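Putative cell surface hydrolase (Lactobacillus plantarum, PDB 3LP5) is of unknown substrate but is probably a hydrolase of the alpha/beta fold, thought to act at the cell surface. Local coordinates at residues K34-K39 and S53-D58; I65-N70 and A81-T86; L131-S136 and V168-G173; Y158-P163 and Q196-H201. One frame throughout, in Å; residues are numbered along the deposited sequence.

Interaction 1 (K34-K39 and S53-D58); sequences KHSVLK and SIAAND
Val37 O accepts a 3.3 Å hydrogen bond from Ser53 N, and the 53-58 backbone then swings off through a type I turn from Ala55 to Asp58 that brings Asp58 back beside Ser36. There the Asp58 carboxylate, its CG anti to the backbone N (chi1 -176°), presents OD2 to two donors of one residue. Ser36 N reaches Asp58 OD2 at 2.7 Å, almost in line with its C-O bond, and Ser36 OG donates to Asp58 OD2 at 2.6 Å from the anti side. In turn Ser36 OG accepts Ala55 N at 3.2 Å, so it links the two ends of the turn. All this lies at the edge of the mixed sheet of an alpha/beta hydrolase fold, where the antiparallel strands 37-42 and 48-52 form a hairpin and the loop after it returns toward strand 62-67. An alanine in place of Asp58 would probably leave Ser36 N and OG without their shared acceptor and the turn less firmly tied to Ser36. Asp58 OD1 accepts Glu60 N and a water that also donates to Lys34 O. Farther along, Leu38 and Ile54 cross at about a right angle, Ile54 CG1 lying 4.0 Å from Leu38 CD2.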
# COMPACT_ATOMS: atom_id res chain seq x y z
N LYS A 34 4.76 -20.81 -0.09
CA LYS A 34 5.60 -20.14 0.90
C LYS A 34 6.14 -18.86 0.24
O LYS A 34 6.72 -18.94 -0.85
CB LYS A 34 6.73 -21.06 1.40
CG LYS A 34 7.44 -20.56 2.65
CD LYS A 34 8.85 -21.17 2.81
CE LYS A 34 9.92 -20.09 3.32
NZ LYS A 34 10.37 -18.94 2.37
N HIS A 35 5.90 -17.68 0.85
CA HIS A 35 6.50 -16.44 0.38
C HIS A 35 7.56 -16.02 1.40
O HIS A 35 7.29 -15.96 2.59
CB HIS A 35 5.45 -15.33 0.25
CG HIS A 35 4.36 -15.63 -0.72
ND1 HIS A 35 4.41 -15.23 -2.05
CD2 HIS A 35 3.16 -16.25 -0.57
CE1 HIS A 35 3.31 -15.63 -2.67
NE2 HIS A 35 2.53 -16.24 -1.79
N SER A 36 8.79 -15.79 0.93
CA SER A 36 9.83 -15.47 1.91
C SER A 36 9.61 -14.01 2.36
O SER A 36 8.91 -13.26 1.68
CB SER A 36 11.22 -15.82 1.35
OG SER A 36 11.47 -15.17 0.12
N VAL A 37 10.05 -13.63 3.55
CA VAL A 37 9.81 -12.28 4.06
C VAL A 37 11.14 -11.58 4.37
O VAL A 37 11.85 -12.02 5.23
CB VAL A 37 8.97 -12.29 5.32
CG1 VAL A 37 8.83 -10.87 5.92
CG2 VAL A 37 7.59 -12.92 5.07
N LEU A 38 11.47 -10.51 3.63
CA LEU A 38 12.61 -9.66 3.93
C LEU A 38 12.10 -8.31 4.48
O LEU A 38 11.13 -7.76 3.94
CB LEU A 38 13.31 -9.37 2.61
CG LEU A 38 14.46 -8.40 2.66
CD1 LEU A 38 15.68 -8.96 3.40
CD2 LEU A 38 14.81 -7.95 1.24
N LYS A 39 12.69 -7.80 5.57
CA LYS A 39 12.22 -6.53 6.18
C LYS A 39 13.32 -5.53 6.19
O LYS A 39 14.42 -5.86 6.69
CB LYS A 39 11.77 -6.69 7.65
CG LYS A 39 10.53 -7.50 7.84
CD LYS A 39 9.66 -6.94 9.00
CE LYS A 39 8.38 -7.83 9.25
NZ LYS A 39 8.71 -9.21 9.76
N SER A 53 15.04 -12.59 4.74
CA SER A 53 15.74 -12.76 3.45
C SER A 53 14.85 -13.26 2.35
O SER A 53 13.79 -13.72 2.60
CB SER A 53 16.92 -13.75 3.60
OG SER A 53 16.36 -15.01 3.94
N ILE A 54 15.31 -13.15 1.11
CA ILE A 54 14.61 -13.68 -0.05
C ILE A 54 15.27 -15.01 -0.40
O ILE A 54 16.49 -15.06 -0.63
CB ILE A 54 14.77 -12.69 -1.26
CG1 ILE A 54 14.24 -11.28 -0.95
CG2 ILE A 54 14.13 -13.25 -2.54
CD1 ILE A 54 13.05 -11.26 -0.07
N ALA A 55 14.47 -16.09 -0.44
CA ALA A 55 14.93 -17.38 -0.94
C ALA A 55 15.38 -17.22 -2.39
O ALA A 55 14.72 -16.47 -3.13
CB ALA A 55 13.79 -18.41 -0.84
N ALA A 56 16.46 -17.90 -2.81
CA ALA A 56 17.00 -17.69 -4.18
C ALA A 56 16.10 -18.21 -5.32
O ALA A 56 16.25 -17.78 -6.47
CB ALA A 56 18.40 -18.23 -4.33
N ASN A 57 15.18 -19.11 -5.01
CA ASN A 57 14.20 -19.54 -6.02
C ASN A 57 12.77 -18.98 -5.83
O ASN A 57 11.85 -19.42 -6.51
CB ASN A 57 14.08 -21.06 -5.98
CG ASN A 57 13.73 -21.57 -4.59
OD1 ASN A 57 13.87 -20.84 -3.61
ND2 ASN A 57 13.31 -22.81 -4.50
N ASP A 58 12.57 -18.05 -4.89
CA ASP A 58 11.21 -17.49 -4.63
C ASP A 58 10.91 -16.41 -5.71
O ASP A 58 11.62 -15.41 -5.80
CB ASP A 58 11.16 -16.93 -3.18
CG ASP A 58 9.77 -16.39 -2.76
OD1 ASP A 58 8.80 -16.37 -3.57
OD2 ASP A 58 9.64 -15.97 -1.60
O HOH W 1 6.61 -17.79 -3.22
O HOH W 2 11.96 -15.33 4.48

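Interaction 2 (I65-N70 and A81-T86); sequences IGFANN and AVWLNT
Phe67 and Ile65 meet Trp83 and Leu84 where strand 62-67 faces helix 74-92, the helix that follows it in the alpha/beta hydrolase fold and leads on to strand 99-105 in a beta-alpha-beta crossover. The axes of strand 65-67 and helix 81-86 come within 9.1 Å and run at 137° to each other, so the helix heads back across the sheet as it passes over it.

The apolar contacts carry most of the packing. Phe67 CE1 lies 3.6 Å from Trp83 CB and 3.7 Å from Leu84 N, which sets the outer part of the phenyl ring against the start of the tryptophan side chain and the helix backbone. Earlier on the strand, Ile65 CD1 meets Leu84 CD1 at 3.8 Å, the two side chains crossing at about a right angle. Leu84 CG is anti to the backbone N (chi1 179°), which brings the branch point nearer Ile65. Leu84 and Phe67 also rest on Val10 of strand 7-10, while Ile111 of helix 107-118 touches Phe67.

Asn69 meets the far end of the indole, its CB 3.7 Å from Trp83 CZ3. Asn69 O sits at the ring edge, 3.6 Å from Trp83 CZ3, and is hydrogen-bonded by Gln80 NE2, while Asn69 OD1 accepts Arg71 N. The Asn69 amide is turned 64° from the indole plane, with ND2 lying in that plane at the rim, 3.9 Å from Trp83 CH2.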
# COMPACT_ATOMS: atom_id res chain seq x y z
N ILE A 65 8.93 -2.67 3.77
CA ILE A 65 9.79 -1.50 3.92
C ILE A 65 9.13 -0.54 4.87
O ILE A 65 8.06 -0.00 4.53
CB ILE A 65 10.08 -0.78 2.56
CG1 ILE A 65 10.71 -1.74 1.56
CG2 ILE A 65 10.97 0.49 2.81
CD1 ILE A 65 10.91 -1.16 0.20
N GLY A 66 9.71 -0.33 6.06
CA GLY A 66 9.21 0.71 6.95
C GLY A 66 10.30 1.63 7.42
O GLY A 66 11.45 1.59 6.92
N PHE A 67 9.94 2.51 8.33
CA PHE A 67 10.82 3.65 8.67
C PHE A 67 10.95 3.81 10.16
O PHE A 67 9.92 3.73 10.85
CB PHE A 67 10.23 4.92 8.04
CG PHE A 67 9.77 4.73 6.62
CD1 PHE A 67 10.70 4.64 5.59
CD2 PHE A 67 8.40 4.56 6.33
CE1 PHE A 67 10.29 4.43 4.26
CE2 PHE A 67 7.98 4.33 5.05
CZ PHE A 67 8.94 4.24 3.99
N ALA A 68 12.16 4.13 10.65
CA ALA A 68 12.37 4.47 12.06
C ALA A 68 11.45 5.64 12.34
O ALA A 68 10.75 5.64 13.37
CB ALA A 68 13.85 4.88 12.36
N ASN A 69 11.41 6.63 11.43
CA ASN A 69 10.43 7.73 11.63
C ASN A 69 9.21 7.40 10.82
O ASN A 69 9.15 7.70 9.58
CB ASN A 69 10.97 9.12 11.21
CG ASN A 69 9.86 10.20 11.15
OD1 ASN A 69 8.67 9.93 11.44
ND2 ASN A 69 10.23 11.44 10.74
N ASN A 70 8.23 6.76 11.49
CA ASN A 70 6.98 6.37 10.81
C ASN A 70 5.79 7.23 11.21
O ASN A 70 4.64 6.79 11.08
CB ASN A 70 6.64 4.87 11.04
CG ASN A 70 6.45 4.54 12.53
OD1 ASN A 70 6.72 5.35 13.38
ND2 ASN A 70 6.01 3.35 12.83
N ALA A 81 8.72 9.17 1.63
CA ALA A 81 8.76 8.90 0.18
C ALA A 81 10.18 8.90 -0.36
O ALA A 81 10.48 8.08 -1.17
CB ALA A 81 7.88 9.87 -0.58
N VAL A 82 11.05 9.76 0.17
CA VAL A 82 12.47 9.73 -0.14
C VAL A 82 13.12 8.51 0.43
O VAL A 82 13.90 7.88 -0.25
CB VAL A 82 13.16 10.95 0.40
CG1 VAL A 82 14.68 10.86 0.16
CG2 VAL A 82 12.53 12.24 -0.24
N TRP A 83 12.87 8.18 1.70
CA TRP A 83 13.38 6.94 2.25
C TRP A 83 12.92 5.68 1.47
O TRP A 83 13.70 4.71 1.28
CB TRP A 83 12.99 6.82 3.75
CG TRP A 83 13.71 7.87 4.63
CD1 TRP A 83 14.97 8.32 4.48
CD2 TRP A 83 13.17 8.51 5.81
NE1 TRP A 83 15.26 9.29 5.47
CE2 TRP A 83 14.16 9.40 6.30
CE3 TRP A 83 11.94 8.41 6.51
CZ2 TRP A 83 13.94 10.22 7.44
CZ3 TRP A 83 11.71 9.25 7.62
CH2 TRP A 83 12.72 10.10 8.10
N LEU A 84 11.66 5.68 1.03
CA LEU A 84 11.15 4.54 0.22
C LEU A 84 11.96 4.39 -1.06
O LEU A 84 12.34 3.28 -1.49
CB LEU A 84 9.67 4.76 -0.16
CG LEU A 84 9.03 3.62 -1.04
CD1 LEU A 84 9.32 2.19 -0.51
CD2 LEU A 84 7.52 3.80 -1.11
N ASN A 85 12.21 5.51 -1.72
CA ASN A 85 13.04 5.53 -2.92
C ASN A 85 14.47 5.08 -2.57
O ASN A 85 15.08 4.29 -3.33
CB ASN A 85 13.05 6.96 -3.44
CG ASN A 85 13.63 7.08 -4.84
OD1 ASN A 85 13.73 6.10 -5.59
ND2 ASN A 85 14.06 8.27 -5.17
N THR A 86 14.99 5.52 -1.41
CA THR A 86 16.30 5.01 -0.99
C THR A 86 16.30 3.49 -0.86
O THR A 86 17.21 2.85 -1.26
CB THR A 86 16.74 5.65 0.36
OG1 THR A 86 16.77 7.06 0.16
CG2 THR A 86 18.15 5.17 0.81

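Interaction 3 (L131-S136 and V168-G173); sequences LMTIAS and VYSIAG
Leu131 O receives Tyr169 N at 2.8 Å, the first of four backbone hydrogen bonds that join these neighbouring parallel strands. Next, Thr133 N donates to Tyr169 O (2.8 Å) and Ile171 N to Thr133 O (2.9 Å). The last, Ala135 N to Ile171 O at 2.8 Å, forms where segment 131-136 leaves the strand and Ala135 takes up left-handed helical torsions.

On the face bearing Met132, Tyr169, Ile134 and Ile171, the methionine bends at its last torsion (chi3 -75°) and reaches two neighbours of the adjoining strand. Its SD touches Ile171 CD1 at 3.7 Å, and its CE meets Tyr169 CB at 3.8 Å. Ile134 and Ile171 lie side by side, pointing the same way.

The other face carries hydroxyls as well as Leu131 and Val168. A water links Thr133 OG1, 2.9 Å away, with Ser170 OG; it also donates to Ile171 O and accepts from Ser136 N, so four groups hold it at the strand ends. Thr133 OG1 has a further partner in Tyr138 OH. Ser136 OG bonds Ser106 O, which ties the loop just after the strand to what is probably the nucleophile elbow of the family.

The two strands belong to a beta-alpha-beta unit with helix 150-157 between them. Strands 99-105 and 201-206 flank the pair, and helix 217-231 covers the methionine and isoleucine face through Ile223, Leu226, Ile227 and Tyr230.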
# COMPACT_ATOMS: atom_id res chain seq x y z
N LEU A 131 -1.13 -1.80 -7.49
CA LEU A 131 -1.12 -1.11 -6.18
C LEU A 131 -2.42 -1.32 -5.40
O LEU A 131 -3.52 -1.09 -5.91
CB LEU A 131 -0.90 0.41 -6.39
CG LEU A 131 -0.99 1.28 -5.11
CD1 LEU A 131 0.11 0.92 -4.05
CD2 LEU A 131 -0.99 2.75 -5.58
N MET A 132 -2.32 -1.80 -4.18
CA MET A 132 -3.48 -1.78 -3.27
C MET A 132 -3.15 -0.87 -2.08
O MET A 132 -2.06 -0.97 -1.46
CB MET A 132 -3.88 -3.21 -2.82
CG MET A 132 -4.90 -3.35 -1.63
SD MET A 132 -5.40 -5.11 -1.31
CE MET A 132 -6.47 -5.33 -2.70
N THR A 133 -4.10 -0.01 -1.74
CA THR A 133 -3.97 0.81 -0.56
C THR A 133 -5.08 0.48 0.42
O THR A 133 -6.21 0.09 -0.01
CB THR A 133 -3.90 2.33 -0.88
OG1 THR A 133 -5.17 2.80 -1.33
CG2 THR A 133 -2.82 2.63 -1.98
N ILE A 134 -4.77 0.59 1.70
CA ILE A 134 -5.76 0.23 2.73
C ILE A 134 -6.00 1.43 3.61
O ILE A 134 -5.10 1.82 4.37
CB ILE A 134 -5.34 -0.96 3.58
CG1 ILE A 134 -5.09 -2.20 2.69
CG2 ILE A 134 -6.46 -1.35 4.53
CD1 ILE A 134 -4.10 -3.16 3.34
N ALA A 135 -7.21 1.98 3.56
CA ALA A 135 -7.54 3.13 4.42
C ALA A 135 -6.50 4.24 4.43
O ALA A 135 -6.06 4.73 5.49
CB ALA A 135 -7.86 2.64 5.87
N SER A 136 -6.10 4.69 3.24
CA SER A 136 -5.03 5.69 3.17
C SER A 136 -5.67 7.06 3.18
O SER A 136 -6.57 7.33 2.37
CB SER A 136 -4.18 5.48 1.91
OG SER A 136 -3.49 4.22 1.97
N VAL A 168 -5.04 -0.07 -9.75
CA VAL A 168 -5.12 0.35 -8.39
C VAL A 168 -6.40 -0.10 -7.69
O VAL A 168 -7.53 0.14 -8.21
CB VAL A 168 -4.99 1.88 -8.23
CG1 VAL A 168 -5.04 2.27 -6.72
CG2 VAL A 168 -3.66 2.39 -8.92
N TYR A 169 -6.21 -0.73 -6.52
CA TYR A 169 -7.32 -1.05 -5.56
C TYR A 169 -7.21 -0.22 -4.28
O TYR A 169 -6.12 -0.17 -3.65
CB TYR A 169 -7.31 -2.53 -5.20
CG TYR A 169 -7.37 -3.42 -6.41
CD1 TYR A 169 -8.62 -3.86 -6.89
CD2 TYR A 169 -6.21 -3.83 -7.05
CE1 TYR A 169 -8.72 -4.68 -8.02
CE2 TYR A 169 -6.29 -4.67 -8.20
CZ TYR A 169 -7.55 -5.08 -8.65
OH TYR A 169 -7.66 -5.84 -9.75
N SER A 170 -8.28 0.48 -3.94
CA SER A 170 -8.30 1.27 -2.74
C SER A 170 -9.41 0.72 -1.80
O SER A 170 -10.59 0.83 -2.13
CB SER A 170 -8.55 2.75 -3.06
OG SER A 170 -8.68 3.53 -1.85
N ILE A 171 -9.01 0.11 -0.69
CA ILE A 171 -9.95 -0.37 0.36
C ILE A 171 -10.20 0.77 1.32
O ILE A 171 -9.25 1.44 1.75
CB ILE A 171 -9.35 -1.54 1.12
CG1 ILE A 171 -9.20 -2.77 0.16
CG2 ILE A 171 -10.14 -1.87 2.44
CD1 ILE A 171 -8.23 -3.86 0.68
N ALA A 172 -11.49 1.01 1.63
CA ALA A 172 -11.92 1.96 2.66
C ALA A 172 -13.02 1.35 3.54
O ALA A 172 -13.78 0.45 3.12
CB ALA A 172 -12.44 3.23 1.99
N GLY A 173 -13.07 1.81 4.77
CA GLY A 173 -14.25 1.54 5.60
C GLY A 173 -15.27 2.65 5.46
O GLY A 173 -15.16 3.55 4.60
O HOH W 3 -7.31 3.36 0.55

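Interaction 4 (Y158-P163 and Q196-H201); sequences YRTGLP and QDQVKH
Arg159, Thr160 and Leu162 pack round Gln198 in a surface contact between two loops, one after helix 150-157 and one after helix 191-195, each leading into a strand of the sheet. Van der Waals contacts and one bridging water make up the join. Gln198 carries most of it: its chain bends about the CB-CG bond (chi2 -53°), which turns CD toward Thr160. Gln198 OE1 lies 3.5 Å from Thr160 CA and 3.7 Å from Thr160 CG2, the two side chains running side by side in the same direction. On the arginine side, Gln198 CG touches Arg159 CG at 3.9 Å.

In the alpha/beta hydrolase fold these loops stand at the N-terminal ends of parallel strands 167-172 and 201-206, and a short 3-10 turn runs through the first of them, with Leu162 N bonded to Arg159 O. The guanidinium and amide planes are 80° apart, and a water joins them, accepting Arg159 NE at 3.0 Å in the guanidinium plane and Gln198 NE2 at 3.3 Å. Arg159 NH1 turns instead to Tyr156 O, and the group also makes a cation-pi contact with the Tyr156 ring. An alanine at Gln198 would probably leave the water without its amide partner and open a gap beside Thr160 and the Arg159 methylenes. Leu162 crosses Gln198 at about a right angle, its CD1 4.1 Å from Gln198 CB, and is itself backed by Leu116 and Ile194. Val199 CG1 packs against both Leu162 CB, 4.1 Å away, and Pro163 O.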
# COMPACT_ATOMS: atom_id res chain seq x y z
N TYR A 158 0.95 16.09 -8.55
CA TYR A 158 1.86 15.24 -9.29
C TYR A 158 1.22 13.97 -9.86
O TYR A 158 1.95 13.05 -10.30
CB TYR A 158 3.10 14.88 -8.45
CG TYR A 158 3.89 16.10 -8.14
CD1 TYR A 158 4.54 16.78 -9.18
CD2 TYR A 158 3.91 16.64 -6.85
CE1 TYR A 158 5.25 17.93 -8.93
CE2 TYR A 158 4.63 17.80 -6.59
CZ TYR A 158 5.29 18.43 -7.64
OH TYR A 158 5.99 19.56 -7.45
N ARG A 159 -0.09 13.91 -9.91
CA ARG A 159 -0.79 12.65 -10.27
C ARG A 159 -0.48 12.27 -11.69
O ARG A 159 -0.53 11.09 -12.00
CB ARG A 159 -2.32 12.79 -10.07
CG ARG A 159 -2.95 13.83 -11.09
CD ARG A 159 -4.43 14.19 -10.74
NE ARG A 159 -5.04 15.04 -11.77
CZ ARG A 159 -4.74 16.33 -11.98
NH1 ARG A 159 -3.80 16.99 -11.24
NH2 ARG A 159 -5.37 17.00 -12.95
N THR A 160 -0.17 13.24 -12.58
CA THR A 160 0.18 12.87 -13.95
C THR A 160 1.51 12.11 -14.06
O THR A 160 1.78 11.46 -15.07
CB THR A 160 0.18 14.04 -14.93
OG1 THR A 160 1.17 14.99 -14.54
CG2 THR A 160 -1.19 14.70 -14.96
N GLY A 161 2.33 12.14 -13.01
CA GLY A 161 3.51 11.29 -13.00
C GLY A 161 3.18 9.80 -12.80
O GLY A 161 4.06 8.98 -12.98
N LEU A 162 1.94 9.44 -12.42
CA LEU A 162 1.61 8.02 -12.19
C LEU A 162 1.80 7.21 -13.47
O LEU A 162 1.64 7.75 -14.56
CB LEU A 162 0.16 7.82 -11.66
CG LEU A 162 -0.04 8.30 -10.20
CD1 LEU A 162 -1.53 8.58 -9.91
CD2 LEU A 162 0.61 7.35 -9.13
N PRO A 163 2.18 5.94 -13.34
CA PRO A 163 2.27 5.09 -14.54
C PRO A 163 0.90 4.75 -15.12
O PRO A 163 0.03 4.29 -14.39
CB PRO A 163 2.97 3.82 -14.04
CG PRO A 163 2.96 3.89 -12.61
CD PRO A 163 2.86 5.33 -12.19
N GLN A 196 -8.39 8.29 -10.80
CA GLN A 196 -9.30 7.96 -11.88
C GLN A 196 -8.79 8.70 -13.13
O GLN A 196 -8.41 9.89 -13.08
CB GLN A 196 -10.78 8.40 -11.61
CG GLN A 196 -11.48 7.69 -10.45
CD GLN A 196 -12.99 8.14 -10.23
OE1 GLN A 196 -13.36 9.40 -10.03
NE2 GLN A 196 -13.84 7.13 -10.25
N ASP A 197 -8.76 8.00 -14.24
CA ASP A 197 -8.19 8.59 -15.48
C ASP A 197 -6.69 8.96 -15.46
O ASP A 197 -6.21 9.57 -16.41
CB ASP A 197 -9.06 9.74 -16.01
CG ASP A 197 -10.33 9.20 -16.76
OD1 ASP A 197 -10.81 8.10 -16.45
OD2 ASP A 197 -10.82 9.86 -17.71
N GLN A 198 -5.98 8.58 -14.42
CA GLN A 198 -4.51 8.65 -14.44
C GLN A 198 -3.91 7.28 -14.56
O GLN A 198 -2.75 7.20 -14.90
CB GLN A 198 -3.90 9.34 -13.20
CG GLN A 198 -4.18 10.81 -13.14
CD GLN A 198 -3.78 11.58 -14.45
OE1 GLN A 198 -2.76 11.30 -15.08
NE2 GLN A 198 -4.61 12.53 -14.84
N VAL A 199 -4.68 6.22 -14.24
CA VAL A 199 -4.17 4.85 -14.28
C VAL A 199 -5.16 4.00 -15.11
O VAL A 199 -6.30 4.39 -15.32
CB VAL A 199 -3.92 4.27 -12.84
CG1 VAL A 199 -2.95 5.17 -12.01
CG2 VAL A 199 -5.22 4.07 -12.07
N LYS A 200 -4.72 2.84 -15.59
CA LYS A 200 -5.56 1.91 -16.38
C LYS A 200 -6.89 1.51 -15.69
O LYS A 200 -7.96 1.55 -16.30
CB LYS A 200 -4.72 0.64 -16.68
CG LYS A 200 -5.19 -0.17 -17.87
CD LYS A 200 -4.92 -1.68 -17.72
CE LYS A 200 -3.46 -2.12 -17.94
NZ LYS A 200 -2.71 -1.21 -18.87
N HIS A 201 -6.84 1.10 -14.41
CA HIS A 201 -8.06 0.75 -13.68
C HIS A 201 -7.93 1.20 -12.27
O HIS A 201 -6.83 1.03 -11.65
CB HIS A 201 -8.33 -0.76 -13.58
CG HIS A 201 -8.33 -1.50 -14.88
ND1 HIS A 201 -9.36 -1.41 -15.80
CD2 HIS A 201 -7.46 -2.42 -15.38
CE1 HIS A 201 -9.10 -2.19 -16.83
NE2 HIS A 201 -7.95 -2.82 -16.60
O HOH W 4 -7.24 13.53 -13.12

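From the N terminus, interaction 1 closes the hairpin of strands 37-42 and 48-52 together with the loop that follows it, at one edge of the sheet. Interaction 2 opens only after that, closing the short connection from strand 62-67 to its own helix; strand 62-67 adjoins strand 37-42, so the two contacts share the sheet although their nearest atoms stay about 6 Å apart. Interactions 3 and 4 lie later and cross: residues 158-163 fall inside the loop closed by 131-136 and 168-173, while 196-201 fall beyond it. They also touch, Val168 N probably hydrogen-bonding His201 O at 2.8 Å, which ties strand 167-172 to 201-206, while interaction 3 ties 167-172 to 127-134.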